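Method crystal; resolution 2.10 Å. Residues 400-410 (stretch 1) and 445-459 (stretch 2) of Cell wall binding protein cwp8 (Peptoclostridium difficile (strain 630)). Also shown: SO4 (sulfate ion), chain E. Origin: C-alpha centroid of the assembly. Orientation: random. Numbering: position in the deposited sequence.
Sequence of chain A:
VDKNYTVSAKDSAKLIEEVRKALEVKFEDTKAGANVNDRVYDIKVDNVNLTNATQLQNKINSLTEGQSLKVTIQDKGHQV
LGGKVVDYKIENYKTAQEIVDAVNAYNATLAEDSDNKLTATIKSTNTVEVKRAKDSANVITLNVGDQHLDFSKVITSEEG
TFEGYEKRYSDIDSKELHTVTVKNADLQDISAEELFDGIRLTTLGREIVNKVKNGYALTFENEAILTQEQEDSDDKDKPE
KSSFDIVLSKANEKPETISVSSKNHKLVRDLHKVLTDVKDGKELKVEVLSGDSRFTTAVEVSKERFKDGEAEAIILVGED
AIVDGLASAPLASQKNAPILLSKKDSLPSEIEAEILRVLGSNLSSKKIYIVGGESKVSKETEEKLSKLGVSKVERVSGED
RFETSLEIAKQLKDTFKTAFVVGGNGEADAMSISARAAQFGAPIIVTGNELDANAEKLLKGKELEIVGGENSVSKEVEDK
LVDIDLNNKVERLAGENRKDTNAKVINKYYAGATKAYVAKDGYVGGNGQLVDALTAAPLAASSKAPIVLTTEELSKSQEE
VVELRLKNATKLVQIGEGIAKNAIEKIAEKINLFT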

# COMPACT_ATOMS: atom_id res chain seq x y z
N ASP A 400 20.20 35.81 21.97
CA ASP A 400 18.89 35.20 22.13
C ASP A 400 18.19 35.15 20.76
O ASP A 400 18.75 35.60 19.76
CB ASP A 400 18.05 35.96 23.17
CG ASP A 400 17.96 37.46 22.97
OD1 ASP A 400 17.88 37.90 21.78
OD2 ASP A 400 17.97 38.19 23.98
N ARG A 401 16.96 34.62 20.73
CA ARG A 401 16.15 34.42 19.52
C ARG A 401 15.87 35.69 18.77
O ARG A 401 15.84 35.69 17.52
CB ARG A 401 14.82 33.78 19.91
CG ARG A 401 13.84 34.82 20.41
CD ARG A 401 12.65 34.17 21.02
NE ARG A 401 13.07 33.41 22.17
CZ ARG A 401 12.30 32.55 22.82
NH1 ARG A 401 12.76 31.91 23.88
NH2 ARG A 401 11.07 32.31 22.40
N PHE A 402 15.66 36.78 19.53
CA PHE A 402 15.35 38.07 18.96
C PHE A 402 16.56 38.48 18.15
O PHE A 402 16.42 38.97 17.04
CB PHE A 402 15.07 39.13 20.08
CG PHE A 402 14.03 38.67 21.08
CD1 PHE A 402 14.40 38.24 22.35
CD2 PHE A 402 12.68 38.64 20.75
CE1 PHE A 402 13.44 37.79 23.27
CE2 PHE A 402 11.73 38.20 21.66
CZ PHE A 402 12.12 37.77 22.92
N GLU A 403 17.74 38.26 18.73
CA GLU A 403 18.99 38.63 18.08
C GLU A 403 19.29 37.68 16.93
O GLU A 403 19.76 38.12 15.89
CB GLU A 403 20.14 38.62 19.10
CG GLU A 403 20.06 39.80 20.05
CD GLU A 403 21.14 39.75 21.11
OE1 GLU A 403 22.30 39.45 20.76
OE2 GLU A 403 20.81 40.02 22.28
N THR A 404 19.04 36.39 17.12
CA THR A 404 19.29 35.47 16.04
C THR A 404 18.44 35.83 14.83
O THR A 404 18.96 35.81 13.71
CB THR A 404 19.09 34.08 16.56
OG1 THR A 404 20.10 33.89 17.57
CG2 THR A 404 19.17 33.00 15.43
N SER A 405 17.18 36.25 15.02
CA SER A 405 16.35 36.53 13.87
C SER A 405 16.93 37.67 13.09
O SER A 405 16.96 37.59 11.87
CB SER A 405 14.89 36.75 14.26
OG SER A 405 14.58 38.03 14.81
N LEU A 406 17.43 38.74 13.77
CA LEU A 406 18.05 39.84 12.99
C LEU A 406 19.32 39.33 12.21
O LEU A 406 19.57 39.73 11.08
CB LEU A 406 18.42 41.00 13.95
CG LEU A 406 17.24 41.45 14.81
CD1 LEU A 406 17.73 42.11 16.11
CD2 LEU A 406 16.40 42.42 14.01
N GLU A 407 20.10 38.44 12.80
CA GLU A 407 21.24 37.88 12.07
C GLU A 407 20.76 37.11 10.82
O GLU A 407 21.33 37.28 9.74
CB GLU A 407 22.04 36.95 12.98
CG GLU A 407 22.68 37.71 14.14
CD GLU A 407 23.59 38.83 13.66
OE1 GLU A 407 23.67 39.86 14.36
OE2 GLU A 407 24.23 38.70 12.59
N ILE A 408 19.67 36.28 10.95
CA ILE A 408 19.14 35.53 9.79
C ILE A 408 18.75 36.56 8.80
O ILE A 408 19.06 36.47 7.60
CB ILE A 408 17.85 34.73 10.17
CG1 ILE A 408 18.20 33.54 11.04
CG2 ILE A 408 17.11 34.29 8.94
CD1 ILE A 408 16.90 32.90 11.68
N ALA A 409 17.98 37.52 9.32
CA ALA A 409 17.48 38.63 8.52
C ALA A 409 18.61 39.24 7.68
O ALA A 409 18.41 39.49 6.48
CB ALA A 409 16.90 39.68 9.44
N LYS A 410 19.79 39.47 8.29
CA LYS A 410 20.92 40.08 7.60
C LYS A 410 21.51 39.21 6.48
O LYS A 410 22.04 39.76 5.51
CB LYS A 410 22.00 40.43 8.61
CG LYS A 410 21.69 41.69 9.39
CD LYS A 410 22.96 42.27 10.02
CE LYS A 410 22.79 42.51 11.51
NZ LYS A 410 23.95 41.99 12.30
N ILE A 445 10.94 38.83 11.61
CA ILE A 445 11.64 39.43 12.71
C ILE A 445 10.88 39.06 13.94
O ILE A 445 9.66 39.23 13.98
CB ILE A 445 11.67 40.97 12.45
CG1 ILE A 445 12.43 41.27 11.10
CG2 ILE A 445 12.33 41.67 13.63
CD1 ILE A 445 13.88 40.69 11.10
N VAL A 446 11.58 38.56 14.90
CA VAL A 446 11.03 38.14 16.17
C VAL A 446 11.36 39.29 17.15
O VAL A 446 12.52 39.70 17.19
CB VAL A 446 11.73 36.85 16.56
CG1 VAL A 446 11.23 36.34 17.91
CG2 VAL A 446 11.55 35.78 15.49
N THR A 447 10.36 39.77 17.97
CA THR A 447 10.62 40.88 18.87
C THR A 447 10.07 40.65 20.29
O THR A 447 9.12 39.87 20.50
CB THR A 447 10.04 42.18 18.25
OG1 THR A 447 10.48 43.31 19.03
CG2 THR A 447 8.50 42.16 18.19
N GLY A 448 10.70 41.32 21.26
CA GLY A 448 10.29 41.23 22.65
C GLY A 448 9.28 42.33 22.84
O GLY A 448 8.71 42.82 21.87
N ASN A 449 9.07 42.73 24.08
CA ASN A 449 8.09 43.77 24.39
C ASN A 449 8.33 45.07 23.66
O ASN A 449 7.38 45.81 23.40
CB ASN A 449 8.08 44.01 25.88
CG ASN A 449 7.23 42.96 26.52
OD1 ASN A 449 7.65 42.33 27.50
ND2 ASN A 449 6.05 42.68 25.98
N GLU A 450 9.57 45.36 23.31
CA GLU A 450 9.89 46.57 22.57
C GLU A 450 10.89 46.29 21.44
O GLU A 450 11.88 45.58 21.63
CB GLU A 450 10.43 47.67 23.51
CG GLU A 450 11.72 47.29 24.23
CD GLU A 450 12.19 48.39 25.16
OE1 GLU A 450 13.32 48.90 24.96
OE2 GLU A 450 11.44 48.75 26.09
N LEU A 451 10.61 46.86 20.27
CA LEU A 451 11.43 46.73 19.07
C LEU A 451 12.85 47.28 19.25
O LEU A 451 13.02 48.42 19.67
CB LEU A 451 10.72 47.48 17.94
CG LEU A 451 11.25 47.21 16.54
CD1 LEU A 451 10.88 45.81 16.10
CD2 LEU A 451 10.64 48.22 15.59
N ASP A 452 13.85 46.45 18.94
CA ASP A 452 15.27 46.80 19.03
C ASP A 452 15.62 47.80 17.92
O ASP A 452 14.98 47.81 16.87
CB ASP A 452 16.13 45.54 18.89
CG ASP A 452 17.61 45.79 19.07
OD1 ASP A 452 18.31 45.95 18.05
OD2 ASP A 452 18.06 45.83 20.23
N ALA A 453 16.65 48.63 18.15
CA ALA A 453 17.07 49.65 17.20
C ALA A 453 17.46 49.05 15.86
O ALA A 453 17.09 49.58 14.82
CB ALA A 453 18.25 50.42 17.76
N ASN A 454 18.19 47.93 15.89
CA ASN A 454 18.62 47.29 14.65
C ASN A 454 17.43 46.72 13.90
O ASN A 454 17.46 46.67 12.67
CB ASN A 454 19.63 46.19 14.95
CG ASN A 454 20.91 46.74 15.50
OD1 ASN A 454 21.77 47.21 14.74
ND2 ASN A 454 21.11 46.76 16.82
N ALA A 455 16.38 46.30 14.62
CA ALA A 455 15.20 45.76 13.96
C ALA A 455 14.52 46.88 13.17
O ALA A 455 14.11 46.68 12.03
CB ALA A 455 14.24 45.20 14.99
N GLU A 456 14.43 48.06 13.79
CA GLU A 456 13.83 49.24 13.17
C GLU A 456 14.64 49.69 11.95
O GLU A 456 14.06 50.16 10.97
CB GLU A 456 13.76 50.37 14.21
CG GLU A 456 13.03 51.60 13.71
CD GLU A 456 12.77 52.60 14.81
OE1 GLU A 456 12.42 52.18 15.94
OE2 GLU A 456 12.90 53.82 14.55
N LYS A 457 15.96 49.53 12.01
CA LYS A 457 16.85 49.93 10.92
C LYS A 457 16.67 49.02 9.71
O LYS A 457 16.85 49.46 8.58
CB LYS A 457 18.31 49.89 11.40
CG LYS A 457 19.30 50.39 10.37
CD LYS A 457 20.74 50.14 10.82
N LEU A 458 16.33 47.76 9.93
CA LEU A 458 16.16 46.81 8.84
C LEU A 458 14.79 46.95 8.18
O LEU A 458 14.64 46.62 7.01
CB LEU A 458 16.34 45.39 9.38
CG LEU A 458 16.71 44.34 8.34
CD1 LEU A 458 17.83 44.82 7.44
CD2 LEU A 458 17.16 43.09 9.06
N LEU A 459 13.79 47.44 8.93
CA LEU A 459 12.43 47.55 8.41
C LEU A 459 12.01 48.98 8.05
O LEU A 459 10.94 49.17 7.47
CB LEU A 459 11.49 46.97 9.47
CG LEU A 459 11.95 45.61 10.02
CD1 LEU A 459 10.96 45.09 11.04
CD2 LEU A 459 12.08 44.62 8.89
S SO4 E . 16.36 32.47 24.14
O1 SO4 E . 16.50 33.41 25.28
O2 SO4 E . 15.38 31.42 24.43
O3 SO4 E . 17.62 31.83 23.93
O4 SO4 E . 15.96 33.27 22.98

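A single hydrogen bond links the two stretches, and it runs from a strand backbone to a helix side chain. Val446 N donates to Ser405 OG at 3.0 Å, nearly straight at 169°. Ser405 OG in turn donates to Phe402 O, 3.0 Å away, within its own helix. Ser405 points toward the strand, and its short side chain puts OG within reach of Val446 N. The backbones are close here: the CA atoms of Ser405 and Ile445 are 5.7 Å apart, and those of Phe402 and Val446 5.1 Å. Helix 401-410 runs nearly antiparallel to strand 445-447, at 160°.

The rest of the contact is mainly apolar. Val446 points toward the helix and is buried there. Its CG1 lies 3.9 Å from Phe402 CD2 and 3.9 Å from Arg401 CG. The Phe402 ring reaches the end of the strand, with CE2 3.3 Å from Gly448 N. Leu406 starts sideways, but its end reaches the second helix, where CD2 packs 3.7 Å from Ala455 CB. Ala409 points toward stretch 2. Its short side chain meets two larger ones: CB is 3.6 Å from Ile445 CD1 and 3.4 Å from Leu458 CD2.

Both helix starts are capped by aspartate. Asp400 OD1 accepts from Glu403 N at 3.1 Å, and Asp452 OD1 from Asn454 N at 2.9 Å. Together the stretches bury 535 Å².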